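Local coordinates for alpha-fucosidase (Bifidobacterium bifidum, PDB 2EAB), which probably hydrolyses alpha-1,2-linked L-fucose, this chain being the catalytic part of a longer, probably membrane-attached protein, at residues V583-N588 / P688-T693; Y578-V583 / S637-I642; D589-A594 / R630-A635. All blocks are in the same frame, centred on the assembly; numbering follows the deposited sequence.

All three contacts draw on helix 577-596, within the family 95 catalytic domain. Contacts 2 and 3 pair it with helix 632-639 and the residues flanking that helix; both are buried, and neither has a direct hydrogen bond across it. Contact 2 is close-set serine, proline and leucine with one bridging water, whereas contact 3 turns on a tryptophan laid against alanines. Contact 1 differs in partner and chemistry: a loop before helix 697-711 meets the same helix in a partly buried place, with an amide-carboxylate pair beside a bound small molecule. Contacts 1 and 2 adjoin directly, L691 CD2 lying 3.5 Å from S581 OG, while contact 3 lies further along the helix.

Contact 1: residues V583-N588 / P688-T693; sequences VWQMLN and PGDLIT. With TRS (2-amino-2-hydroxymethyl-propane-1,3-diol), chain J.
Q585 holds D690 at two points with one amide. Its OE1 accepts from D690 N at 3.0 Å, the donor standing above the carbonyl plane, and its NE2 gives a hydrogen to D690 OD1 over 2.8 Å. In the second bond OD1 lies in the amide plane, but NE2 approaches OD1 from above the carboxylate, 57° out of the carboxylate plane. Together the bonds fix the amide's flip, since exchanging its O and N would lose both. A chi1 of 72° at D690 sets CG between the carbonyl carbon and the backbone N whose hydrogen Q585 OE1 receives. OD1 also lies at the edge of the W584 ring, 3.3 Å from CZ3. Over a face of that ring, L691 CD1 makes a CH-pi contact, 3.6 Å from the six-membered centroid and almost on the normal. An irregular loop is thus fastened to helix 577-596 in the helical catalytic domain, an (alpha/alpha)6 barrel in this family. In the next shell, D690 OD2 accepts at 2.8 Å from N of TRS, probably from the crystallisation liquor, and a water donating to OD2 accepts from N588 ND2. D690 and E520 are calcium-binding residues of this protein, though that ion is absent here. Behind the loop, R734 bonds to the carbonyl oxygens of P688 and G689.

Contact 2: residues Y578-V583 / S637-I642; sequences YESSLV and SLLKPI
L639, S580 and P641 carry most of this buried contact, in which helix 577-596 packs on the end of helix 632-639 and the turn that leaves it, inside the helical catalytic domain. The turn is marked by K640, the first residue past the helix, whose phi is positive; its side chain sets out away from helix 577-596, while those of L639 and P641 on either side of it set out toward that helix. The backbones come close at P641, whose CA is 5.3 Å from the CA of S580, a spacing consistent with the small serine side chain. P641 CB packs against S580 CB at 4.0 Å and lies just as near the S581 backbone N, so one ring carbon rests on the helix surface where the two serines join. L639 meets the same helix one turn on, at V583: its CD1 lies 4.1 Å from V583 CG1, the two side chains crossing at about a right angle, and no nearer to the carbonyl oxygen of S580. The edge of the patch is completed by I642 CD1, 4.1 Å from S581 OG, a hydroxyl whose hydrogen bond is to T577 O in its own helix. At S580, chi1 of -68° puts OG anti to the carbonyl carbon and turns it off the proline. There the hydroxyl meets a water that also serves L639 O, itself bonded to R557 NE. The water accepts from S580 OG at 2.6 Å and donates to L639 O at 2.7 Å.

Contact 3: residues D589-A594 / R630-A635; sequences DAIEAA and RSWSCA
W632 and A590 form the tight part of this contact, the indole lying against the side of helix 577-596. A590 CB stands over one face of the six-membered ring, 4.1 Å from its centroid and 27° off the normal, a CH-pi contact displaced toward the rim. The rim atom CZ3 of W632 comes 3.7 Å from this methyl and 3.5 Å from A590 O, an oxygen engaged in the helix by A594 N. I591 packs at the root of the indole: its side chain and that of W632 run past one another in opposed senses, I591 CG1 lying 3.7 Å from W632 CB. The next turn is looser, A594 CB reaching CZ3 of W632 at 4.0 Å. The six-membered ring meets alanines four residues apart, A590 over a face and A594 obliquely; their small side chains are consistent with the close approach of a broad aromatic group to this helix of the catalytic domain. S539 of helix 525-546 and L603 also touch W632. With an alanine in place of I591, the reach to W632 CB and S633 would be lost, and a gap would probably open beside W632 CB and the first turn of helix 632-639. Toward the partly exposed end, contacts thin out. I591 CD1 lies 3.8 Å from S633 OG, a hydroxyl bonded to V604 O. S631, also partly exposed, is the N-cap of helix 632-639, and its OG accepts a weak 3.4 Å bond from C634 N. C634 forms a disulfide with C610.

Contact 1: residues V583-N588 / P688-T693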
ATOM      1  N   VAL A 583     -15.716   5.212  11.022  1.00  6.02           N
ATOM      2  CA  VAL A 583     -16.756   4.294  11.492  1.00  6.87           C
ATOM      3  C   VAL A 583     -18.007   4.403  10.617  1.00  6.56           C
ATOM      4  O   VAL A 583     -18.628   3.387  10.288  1.00  6.60           O
ATOM      5  CB  VAL A 583     -17.050   4.475  13.000  1.00  7.01           C
ATOM      6  CG1 VAL A 583     -18.245   3.623  13.441  1.00  8.08           C
ATOM      7  CG2 VAL A 583     -15.815   4.093  13.806  1.00  8.08           C
ATOM      8  N   TRP A 584     -18.344   5.628  10.219  1.00  6.65           N
ATOM      9  CA  TRP A 584     -19.445   5.854   9.287  1.00  6.50           C
ATOM     10  C   TRP A 584     -19.217   5.068   7.996  1.00  6.36           C
ATOM     11  O   TRP A 584     -20.130   4.385   7.512  1.00  6.28           O
ATOM     12  CB  TRP A 584     -19.594   7.346   9.008  1.00  7.08           C
ATOM     13  CG  TRP A 584     -20.742   7.712   8.114  1.00  7.42           C
ATOM     14  CD1 TRP A 584     -22.006   8.057   8.497  1.00  7.99           C
ATOM     15  CD2 TRP A 584     -20.722   7.787   6.684  1.00  7.25           C
ATOM     16  NE1 TRP A 584     -22.774   8.340   7.393  1.00  8.28           N
ATOM     17  CE2 TRP A 584     -22.010   8.186   6.268  1.00  8.13           C
ATOM     18  CE3 TRP A 584     -19.735   7.567   5.714  1.00  8.01           C
ATOM     19  CZ2 TRP A 584     -22.342   8.359   4.918  1.00  8.86           C
ATOM     20  CZ3 TRP A 584     -20.067   7.736   4.373  1.00  8.51           C
ATOM     21  CH2 TRP A 584     -21.359   8.138   3.990  1.00  9.11           C
ATOM     22  N   GLN A 585     -18.001   5.140   7.457  1.00  6.37           N
ATOM     23  CA  GLN A 585     -17.698   4.442   6.214  1.00  6.40           C
ATOM     24  C   GLN A 585     -17.781   2.935   6.377  1.00  6.18           C
ATOM     25  O   GLN A 585     -18.264   2.237   5.476  1.00  6.44           O
ATOM     26  CB  GLN A 585     -16.320   4.820   5.679  1.00  6.18           C
ATOM     27  CG  GLN A 585     -16.182   4.542   4.195  1.00  7.05           C
ATOM     28  CD  GLN A 585     -17.041   5.480   3.371  1.00  7.13           C
ATOM     29  OE1 GLN A 585     -16.805   6.682   3.347  1.00  7.64           O
ATOM     30  NE2 GLN A 585     -18.068   4.937   2.719  1.00  8.91           N
ATOM     31  N   MET A 586     -17.302   2.432   7.515  1.00  6.08           N
ATOM     32  CA  MET A 586     -17.349   1.000   7.779  1.00  6.34           C
ATOM     33  C   MET A 586     -18.788   0.501   7.831  1.00  6.19           C
ATOM     34  O   MET A 586     -19.116  -0.520   7.235  1.00  5.99           O
ATOM     35  CB  MET A 586     -16.627   0.644   9.075  1.00  6.42           C
ATOM     36  CG  MET A 586     -16.625  -0.851   9.338  1.00  6.88           C
ATOM     37  SD  MET A 586     -15.873  -1.308  10.893  1.00  6.71           S
ATOM     38  CE  MET A 586     -16.993  -0.536  12.075  1.00  8.23           C
ATOM     39  N   LEU A 587     -19.639   1.213   8.561  1.00  6.29           N
ATOM     40  CA  LEU A 587     -21.042   0.816   8.649  1.00  6.71           C
ATOM     41  C   LEU A 587     -21.721   0.893   7.284  1.00  6.85           C
ATOM     42  O   LEU A 587     -22.543   0.042   6.947  1.00  7.13           O
ATOM     43  CB  LEU A 587     -21.787   1.656   9.689  1.00  6.88           C
ATOM     44  CG  LEU A 587     -21.348   1.456  11.145  1.00  6.93           C
ATOM     45  CD1 LEU A 587     -22.027   2.470  12.049  1.00  8.21           C
ATOM     46  CD2 LEU A 587     -21.620   0.030  11.633  1.00  8.58           C
ATOM     47  N   ASN A 588     -21.356   1.905   6.504  1.00  7.01           N
ATOM     48  CA  ASN A 588     -21.852   2.056   5.143  1.00  7.15           C
ATOM     49  C   ASN A 588     -21.474   0.840   4.285  1.00  7.18           C
ATOM     50  O   ASN A 588     -22.340   0.215   3.654  1.00  7.41           O
ATOM     51  CB  ASN A 588     -21.294   3.351   4.548  1.00  7.36           C
ATOM     52  CG  ASN A 588     -22.144   3.899   3.418  1.00  8.73           C
ATOM     53  OD1 ASN A 588     -23.094   3.266   2.953  1.00  9.76           O
ATOM     54  ND2 ASN A 588     -21.802   5.097   2.971  1.00  9.40           N
ATOM     55  N   PRO A 688     -10.077   8.313   1.384  1.00  6.29           N
ATOM     56  CA  PRO A 688     -10.663   7.523   0.289  1.00  6.63           C
ATOM     57  C   PRO A 688     -12.183   7.426   0.258  1.00  6.72           C
ATOM     58  O   PRO A 688     -12.736   6.874  -0.704  1.00  6.79           O
ATOM     59  CB  PRO A 688     -10.088   6.132   0.543  1.00  7.04           C
ATOM     60  CG  PRO A 688      -9.976   6.062   2.038  1.00  6.82           C
ATOM     61  CD  PRO A 688      -9.591   7.451   2.480  1.00  6.67           C
ATOM     62  N   GLY A 689     -12.847   7.951   1.284  1.00  6.74           N
ATOM     63  CA  GLY A 689     -14.275   7.722   1.506  1.00  6.93           C
ATOM     64  C   GLY A 689     -15.227   8.379   0.526  1.00  7.08           C
ATOM     65  O   GLY A 689     -14.810   8.986  -0.466  1.00  7.11           O
ATOM     66  N   ASP A 690     -16.520   8.230   0.801  1.00  7.16           N
ATOM     67  CA  ASP A 690     -17.559   8.853  -0.026  1.00  7.47           C
ATOM     68  C   ASP A 690     -18.492   9.735   0.788  1.00  7.55           C
ATOM     69  O   ASP A 690     -19.630  10.000   0.386  1.00  7.62           O
ATOM     70  CB  ASP A 690     -18.348   7.813  -0.843  1.00  8.27           C
ATOM     71  CG  ASP A 690     -19.293   6.971   0.001  1.00  8.60           C
ATOM     72  OD1 ASP A 690     -19.252   7.049   1.249  1.00  8.44           O
ATOM     73  OD2 ASP A 690     -20.087   6.213  -0.608  1.00  9.01           O
ATOM     74  N   LEU A 691     -17.986  10.194   1.925  1.00  7.64           N
ATOM     75  CA  LEU A 691     -18.707  11.098   2.796  1.00  7.84           C
ATOM     76  C   LEU A 691     -18.711  12.518   2.230  1.00  7.98           C
ATOM     77  O   LEU A 691     -19.682  13.262   2.401  1.00  8.29           O
ATOM     78  CB  LEU A 691     -18.041  11.056   4.165  1.00  8.84           C
ATOM     79  CG  LEU A 691     -18.631  11.776   5.365  1.00  9.39           C
ATOM     80  CD1 LEU A 691     -20.103  11.433   5.582  1.00  9.86           C
ATOM     81  CD2 LEU A 691     -17.802  11.393   6.575  1.00 10.08           C
ATOM     82  N   ILE A 692     -17.624  12.879   1.556  1.00  7.54           N
ATOM     83  CA  ILE A 692     -17.462  14.190   0.942  1.00  7.57           C
ATOM     84  C   ILE A 692     -17.127  13.950  -0.520  1.00  7.06           C
ATOM     85  O   ILE A 692     -16.047  13.450  -0.847  1.00  7.20           O
ATOM     86  CB  ILE A 692     -16.334  15.017   1.613  1.00  7.52           C
ATOM     87  CG1 ILE A 692     -16.605  15.208   3.112  1.00  7.67           C
ATOM     88  CG2 ILE A 692     -16.162  16.357   0.903  1.00  8.27           C
ATOM     89  CD1 ILE A 692     -15.405  15.742   3.900  1.00  8.29           C
ATOM     90  N   THR A 693     -18.069  14.282  -1.400  1.00  6.91           N
ATOM     91  CA  THR A 693     -17.900  14.045  -2.825  1.00  7.42           C
ATOM     92  C   THR A 693     -18.303  15.260  -3.644  1.00  7.60           C
ATOM     93  O   THR A 693     -18.952  16.188  -3.143  1.00  7.79           O
ATOM     94  CB  THR A 693     -18.755  12.867  -3.325  1.00  7.34           C
ATOM     95  OG1 THR A 693     -20.126  13.277  -3.387  1.00  7.56           O
ATOM     96  CG2 THR A 693     -18.622  11.628  -2.430  1.00  8.13           C
TER
HETATM   97  C   TRS J5001     -20.243   2.551  -0.737  1.00 27.27           C
HETATM   98  C1  TRS J5001     -20.792   2.653   0.681  1.00 27.40           C
HETATM   99  C2  TRS J5001     -21.364   2.841  -1.709  1.00 27.43           C
HETATM  100  C3  TRS J5001     -19.686   1.152  -0.988  1.00 27.45           C
HETATM  101  N   TRS J5001     -19.184   3.547  -0.918  1.00 27.60           N
HETATM  102  O1  TRS J5001     -19.736   2.784   1.643  1.00 24.29           O
HETATM  103  O2  TRS J5001     -22.462   2.086  -1.702  1.00 24.50           O
HETATM  104  O3  TRS J5001     -19.235   1.020  -2.343  1.00 24.53           O
HETATM  105  O   HOH W   1     -22.613   6.367   0.456  1.00  9.98           O

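Contact 2: residues Y578-V583 / S637-I642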
ATOM      1  N   TYR A 578     -12.104  12.379  12.337  1.00  6.51           N
ATOM      2  CA  TYR A 578     -11.270  11.274  11.876  1.00  6.49           C
ATOM      3  C   TYR A 578     -11.937   9.917  12.168  1.00  6.41           C
ATOM      4  O   TYR A 578     -12.251   9.147  11.248  1.00  6.52           O
ATOM      5  CB  TYR A 578      -9.878  11.415  12.519  1.00  6.58           C
ATOM      6  CG  TYR A 578      -9.085  10.140  12.668  1.00  6.65           C
ATOM      7  CD1 TYR A 578      -8.639   9.426  11.557  1.00  6.98           C
ATOM      8  CD2 TYR A 578      -8.755   9.661  13.934  1.00  6.98           C
ATOM      9  CE1 TYR A 578      -7.911   8.242  11.709  1.00  7.32           C
ATOM     10  CE2 TYR A 578      -8.031   8.492  14.096  1.00  7.57           C
ATOM     11  CZ  TYR A 578      -7.610   7.789  12.988  1.00  6.53           C
ATOM     12  OH  TYR A 578      -6.912   6.617  13.190  1.00  7.17           O
ATOM     13  N   GLU A 579     -12.208   9.645  13.441  1.00  6.35           N
ATOM     14  CA  GLU A 579     -12.771   8.343  13.802  1.00  6.38           C
ATOM     15  C   GLU A 579     -14.215   8.170  13.353  1.00  6.27           C
ATOM     16  O   GLU A 579     -14.592   7.098  12.881  1.00  6.40           O
ATOM     17  CB  GLU A 579     -12.644   8.068  15.300  1.00  6.56           C
ATOM     18  CG  GLU A 579     -11.207   7.863  15.756  1.00  6.95           C
ATOM     19  CD  GLU A 579     -11.073   7.063  17.044  1.00  7.57           C
ATOM     20  OE1 GLU A 579     -12.090   6.784  17.712  1.00  8.72           O
ATOM     21  OE2 GLU A 579      -9.927   6.717  17.403  1.00  8.49           O
ATOM     22  N   SER A 580     -15.022   9.217  13.493  1.00  6.30           N
ATOM     23  CA  SER A 580     -16.416   9.125  13.066  1.00  6.75           C
ATOM     24  C   SER A 580     -16.554   8.927  11.566  1.00  6.52           C
ATOM     25  O   SER A 580     -17.433   8.185  11.127  1.00  6.31           O
ATOM     26  CB  SER A 580     -17.230  10.326  13.537  1.00  6.95           C
ATOM     27  OG  SER A 580     -17.363  10.283  14.944  1.00  7.82           O
ATOM     28  N   SER A 581     -15.685   9.563  10.785  1.00  6.33           N
ATOM     29  CA  SER A 581     -15.715   9.374   9.334  1.00  6.15           C
ATOM     30  C   SER A 581     -15.396   7.932   8.973  1.00  6.24           C
ATOM     31  O   SER A 581     -16.028   7.349   8.083  1.00  6.48           O
ATOM     32  CB  SER A 581     -14.740  10.317   8.631  1.00  6.31           C
ATOM     33  OG  SER A 581     -15.143  11.664   8.797  1.00  7.03           O
ATOM     34  N   LEU A 582     -14.421   7.360   9.674  1.00  6.07           N
ATOM     35  CA  LEU A 582     -14.029   5.978   9.431  1.00  6.16           C
ATOM     36  C   LEU A 582     -15.114   4.991   9.858  1.00  6.21           C
ATOM     37  O   LEU A 582     -15.404   4.028   9.140  1.00  6.38           O
ATOM     38  CB  LEU A 582     -12.710   5.653  10.131  1.00  6.24           C
ATOM     39  CG  LEU A 582     -11.477   6.305   9.501  1.00  6.14           C
ATOM     40  CD1 LEU A 582     -10.255   6.026  10.348  1.00  6.01           C
ATOM     41  CD2 LEU A 582     -11.259   5.838   8.067  1.00  7.19           C
ATOM     42  N   VAL A 583     -15.716   5.212  11.022  1.00  6.02           N
ATOM     43  CA  VAL A 583     -16.756   4.294  11.492  1.00  6.87           C
ATOM     44  C   VAL A 583     -18.007   4.403  10.617  1.00  6.56           C
ATOM     45  O   VAL A 583     -18.628   3.387  10.288  1.00  6.60           O
ATOM     46  CB  VAL A 583     -17.050   4.475  13.000  1.00  7.01           C
ATOM     47  CG1 VAL A 583     -18.245   3.623  13.441  1.00  8.08           C
ATOM     48  CG2 VAL A 583     -15.815   4.093  13.806  1.00  8.08           C
ATOM     49  N   SER A 637     -26.620   6.578  11.107  1.00  8.47           N
ATOM     50  CA  SER A 637     -27.385   7.824  11.021  1.00  9.10           C
ATOM     51  C   SER A 637     -27.126   8.775  12.189  1.00  8.90           C
ATOM     52  O   SER A 637     -27.435   9.963  12.099  1.00  9.49           O
ATOM     53  CB  SER A 637     -28.888   7.527  10.926  1.00  9.36           C
ATOM     54  OG  SER A 637     -29.435   7.185  12.189  1.00 10.26           O
ATOM     55  N   LEU A 638     -26.575   8.251  13.282  1.00  8.83           N
ATOM     56  CA  LEU A 638     -26.383   9.037  14.500  1.00  8.85           C
ATOM     57  C   LEU A 638     -24.996   9.643  14.644  1.00  8.77           C
ATOM     58  O   LEU A 638     -24.763  10.446  15.549  1.00  8.72           O
ATOM     59  CB  LEU A 638     -26.712   8.198  15.732  1.00  9.20           C
ATOM     60  CG  LEU A 638     -28.173   7.782  15.902  1.00  8.85           C
ATOM     61  CD1 LEU A 638     -28.282   6.754  17.011  1.00  9.81           C
ATOM     62  CD2 LEU A 638     -29.076   8.981  16.177  1.00  9.96           C
ATOM     63  N   LEU A 639     -24.073   9.262  13.764  1.00  8.47           N
ATOM     64  CA  LEU A 639     -22.698   9.745  13.864  1.00  8.70           C
ATOM     65  C   LEU A 639     -22.566  11.209  13.464  1.00  9.03           C
ATOM     66  O   LEU A 639     -21.791  11.956  14.074  1.00  8.77           O
ATOM     67  CB  LEU A 639     -21.752   8.867  13.043  1.00  8.88           C
ATOM     68  CG  LEU A 639     -21.545   7.445  13.576  1.00  8.35           C
ATOM     69  CD1 LEU A 639     -20.910   6.574  12.513  1.00  8.56           C
ATOM     70  CD2 LEU A 639     -20.698   7.437  14.849  1.00  9.32           C
ATOM     71  N   LYS A 640     -23.323  11.616  12.445  1.00  9.14           N
ATOM     72  CA  LYS A 640     -23.253  12.984  11.914  1.00 10.03           C
ATOM     73  C   LYS A 640     -21.795  13.444  11.816  1.00  9.15           C
ATOM     74  O   LYS A 640     -21.400  14.449  12.419  1.00  9.16           O
ATOM     75  CB  LYS A 640     -24.087  13.940  12.774  1.00 10.06           C
ATOM     76  CG  LYS A 640     -25.592  13.698  12.674  1.00 12.25           C
ATOM     77  CD  LYS A 640     -26.390  14.529  13.675  1.00 13.39           C
ATOM     78  CE  LYS A 640     -26.107  16.021  13.590  1.00 17.75           C
ATOM     79  NZ  LYS A 640     -26.611  16.724  14.812  1.00 19.83           N
ATOM     80  N   PRO A 641     -20.979  12.702  11.047  1.00  8.82           N
ATOM     81  CA  PRO A 641     -19.533  12.912  11.110  1.00  8.68           C
ATOM     82  C   PRO A 641     -19.035  14.268  10.609  1.00  8.70           C
ATOM     83  O   PRO A 641     -18.004  14.756  11.094  1.00  8.73           O
ATOM     84  CB  PRO A 641     -18.977  11.782  10.237  1.00  8.65           C
ATOM     85  CG  PRO A 641     -20.097  11.430   9.315  1.00  9.64           C
ATOM     86  CD  PRO A 641     -21.338  11.620  10.107  1.00  9.02           C
ATOM     87  N   ILE A 642     -19.748  14.857   9.652  1.00  8.98           N
ATOM     88  CA  ILE A 642     -19.308  16.112   9.047  1.00  9.50           C
ATOM     89  C   ILE A 642     -20.091  17.310   9.555  1.00 10.13           C
ATOM     90  O   ILE A 642     -21.324  17.332   9.495  1.00 10.47           O
ATOM     91  CB  ILE A 642     -19.403  16.085   7.497  1.00  9.56           C
ATOM     92  CG1 ILE A 642     -18.588  14.928   6.909  1.00  9.94           C
ATOM     93  CG2 ILE A 642     -18.982  17.436   6.893  1.00  9.50           C
ATOM     94  CD1 ILE A 642     -17.098  14.923   7.271  1.00 10.45           C
TER
HETATM   95  O   HOH W   2     -19.690  11.188  15.609  1.00  8.22           O

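Contact 3: residues D589-A594 / R630-A635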
ATOM      1  N   ASP A 589     -20.185   0.499   4.291  1.00  7.02           N
ATOM      2  CA  ASP A 589     -19.691  -0.681   3.579  1.00  6.87           C
ATOM      3  C   ASP A 589     -20.340  -1.969   4.090  1.00  6.74           C
ATOM      4  O   ASP A 589     -20.710  -2.838   3.288  1.00  7.07           O
ATOM      5  CB  ASP A 589     -18.164  -0.814   3.715  1.00  7.09           C
ATOM      6  CG  ASP A 589     -17.372   0.198   2.881  1.00  7.48           C
ATOM      7  OD1 ASP A 589     -17.955   0.962   2.093  1.00  8.55           O
ATOM      8  OD2 ASP A 589     -16.126   0.205   3.014  1.00  8.86           O
ATOM      9  N   ALA A 590     -20.468  -2.092   5.412  1.00  6.68           N
ATOM     10  CA  ALA A 590     -21.067  -3.280   6.020  1.00  6.96           C
ATOM     11  C   ALA A 590     -22.519  -3.468   5.588  1.00  7.25           C
ATOM     12  O   ALA A 590     -22.937  -4.583   5.275  1.00  7.25           O
ATOM     13  CB  ALA A 590     -20.963  -3.209   7.536  1.00  7.20           C
ATOM     14  N   ILE A 591     -23.276  -2.375   5.573  1.00  7.08           N
ATOM     15  CA  ILE A 591     -24.660  -2.398   5.107  1.00  7.40           C
ATOM     16  C   ILE A 591     -24.724  -2.837   3.646  1.00  7.62           C
ATOM     17  O   ILE A 591     -25.566  -3.661   3.275  1.00  7.51           O
ATOM     18  CB  ILE A 591     -25.345  -1.029   5.323  1.00  7.64           C
ATOM     19  CG1 ILE A 591     -25.606  -0.809   6.817  1.00  7.55           C
ATOM     20  CG2 ILE A 591     -26.655  -0.937   4.540  1.00  8.67           C
ATOM     21  CD1 ILE A 591     -25.878   0.630   7.206  1.00  8.43           C
ATOM     22  N   GLU A 592     -23.821  -2.313   2.824  1.00  7.46           N
ATOM     23  CA  GLU A 592     -23.785  -2.711   1.420  1.00  7.82           C
ATOM     24  C   GLU A 592     -23.429  -4.181   1.233  1.00  7.65           C
ATOM     25  O   GLU A 592     -24.038  -4.873   0.404  1.00  8.12           O
ATOM     26  CB  GLU A 592     -22.861  -1.803   0.611  1.00  8.04           C
ATOM     27  CG  GLU A 592     -23.386  -0.384   0.494  1.00  8.66           C
ATOM     28  CD  GLU A 592     -24.810  -0.356  -0.039  1.00 10.28           C
ATOM     29  OE1 GLU A 592     -25.037  -0.872  -1.159  1.00 11.24           O
ATOM     30  OE2 GLU A 592     -25.706   0.153   0.663  1.00 11.35           O
ATOM     31  N   ALA A 593     -22.477  -4.667   2.026  1.00  7.64           N
ATOM     32  CA  ALA A 593     -22.108  -6.083   1.983  1.00  7.83           C
ATOM     33  C   ALA A 593     -23.291  -6.964   2.388  1.00  8.10           C
ATOM     34  O   ALA A 593     -23.590  -7.975   1.733  1.00  8.37           O
ATOM     35  CB  ALA A 593     -20.904  -6.350   2.876  1.00  8.02           C
ATOM     36  N   ALA A 594     -23.970  -6.565   3.459  1.00  8.27           N
ATOM     37  CA  ALA A 594     -25.158  -7.272   3.930  1.00  8.61           C
ATOM     38  C   ALA A 594     -26.242  -7.299   2.859  1.00  9.02           C
ATOM     39  O   ALA A 594     -26.790  -8.362   2.556  1.00  9.32           O
ATOM     40  CB  ALA A 594     -25.687  -6.635   5.203  1.00  8.71           C
ATOM     41  N   ARG A 630     -30.315  -0.642  17.759  1.00 10.39           N
ATOM     42  CA  ARG A 630     -28.885  -0.362  17.627  1.00  9.85           C
ATOM     43  C   ARG A 630     -28.369  -0.976  16.330  1.00  9.79           C
ATOM     44  O   ARG A 630     -27.216  -1.399  16.237  1.00  9.73           O
ATOM     45  CB  ARG A 630     -28.104  -0.876  18.843  1.00  9.83           C
ATOM     46  CG  ARG A 630     -28.391  -0.095  20.113  1.00  9.72           C
ATOM     47  CD  ARG A 630     -27.586  -0.600  21.296  1.00  9.84           C
ATOM     48  NE  ARG A 630     -28.029  -1.916  21.757  1.00 10.74           N
ATOM     49  CZ  ARG A 630     -28.970  -2.126  22.676  1.00 11.49           C
ATOM     50  NH1 ARG A 630     -29.585  -1.104  23.257  1.00 11.72           N
ATOM     51  NH2 ARG A 630     -29.289  -3.367  23.017  1.00 12.50           N
ATOM     52  N   SER A 631     -29.240  -1.011  15.323  1.00  9.29           N
ATOM     53  CA  SER A 631     -28.900  -1.572  14.021  1.00  9.20           C
ATOM     54  C   SER A 631     -27.834  -0.737  13.318  1.00  8.67           C
ATOM     55  O   SER A 631     -27.588   0.422  13.679  1.00  8.62           O
ATOM     56  CB  SER A 631     -30.144  -1.678  13.141  1.00  9.53           C
ATOM     57  OG  SER A 631     -30.642  -0.394  12.808  1.00  9.77           O
ATOM     58  N   TRP A 632     -27.221  -1.320  12.298  1.00  8.57           N
ATOM     59  CA  TRP A 632     -26.185  -0.617  11.559  1.00  8.36           C
ATOM     60  C   TRP A 632     -26.692   0.688  10.943  1.00  8.47           C
ATOM     61  O   TRP A 632     -26.002   1.703  11.002  1.00  8.03           O
ATOM     62  CB  TRP A 632     -25.569  -1.509  10.488  1.00  8.41           C
ATOM     63  CG  TRP A 632     -24.845  -2.704  11.043  1.00  8.17           C
ATOM     64  CD1 TRP A 632     -24.496  -2.939  12.350  1.00  7.99           C
ATOM     65  CD2 TRP A 632     -24.361  -3.820  10.294  1.00  7.91           C
ATOM     66  NE1 TRP A 632     -23.837  -4.139  12.453  1.00  8.43           N
ATOM     67  CE2 TRP A 632     -23.733  -4.697  11.205  1.00  7.73           C
ATOM     68  CE3 TRP A 632     -24.392  -4.164   8.934  1.00  8.59           C
ATOM     69  CZ2 TRP A 632     -23.155  -5.904  10.802  1.00  8.06           C
ATOM     70  CZ3 TRP A 632     -23.814  -5.363   8.534  1.00  8.64           C
ATOM     71  CH2 TRP A 632     -23.203  -6.215   9.466  1.00  8.54           C
ATOM     72  N   SER A 633     -27.897   0.668  10.367  1.00  8.67           N
ATOM     73  CA  SER A 633     -28.495   1.882   9.793  1.00  9.24           C
ATOM     74  C   SER A 633     -28.711   2.960  10.851  1.00  9.05           C
ATOM     75  O   SER A 633     -28.448   4.141  10.611  1.00  8.92           O
ATOM     76  CB  SER A 633     -29.825   1.574   9.101  1.00  9.43           C
ATOM     77  OG  SER A 633     -29.633   0.707   7.995  1.00 11.05           O
ATOM     78  N   CYS A 634     -29.193   2.550  12.022  1.00  9.29           N
ATOM     79  CA  CYS A 634     -29.423   3.483  13.112  1.00  9.14           C
ATOM     80  C   CYS A 634     -28.109   4.108  13.574  1.00  8.55           C
ATOM     81  O   CYS A 634     -27.980   5.331  13.617  1.00  8.78           O
ATOM     82  CB  CYS A 634     -30.135   2.790  14.269  1.00  9.31           C
ATOM     83  SG  CYS A 634     -30.361   3.868  15.696  1.00 10.65           S
ATOM     84  N   ALA A 635     -27.125   3.267  13.888  1.00  8.59           N
ATOM     85  CA  ALA A 635     -25.824   3.745  14.355  1.00  8.57           C
ATOM     86  C   ALA A 635     -25.200   4.714  13.349  1.00  8.54           C
ATOM     87  O   ALA A 635     -24.730   5.791  13.718  1.00  8.56           O
ATOM     88  CB  ALA A 635     -24.885   2.572  14.629  1.00  8.33           C
TER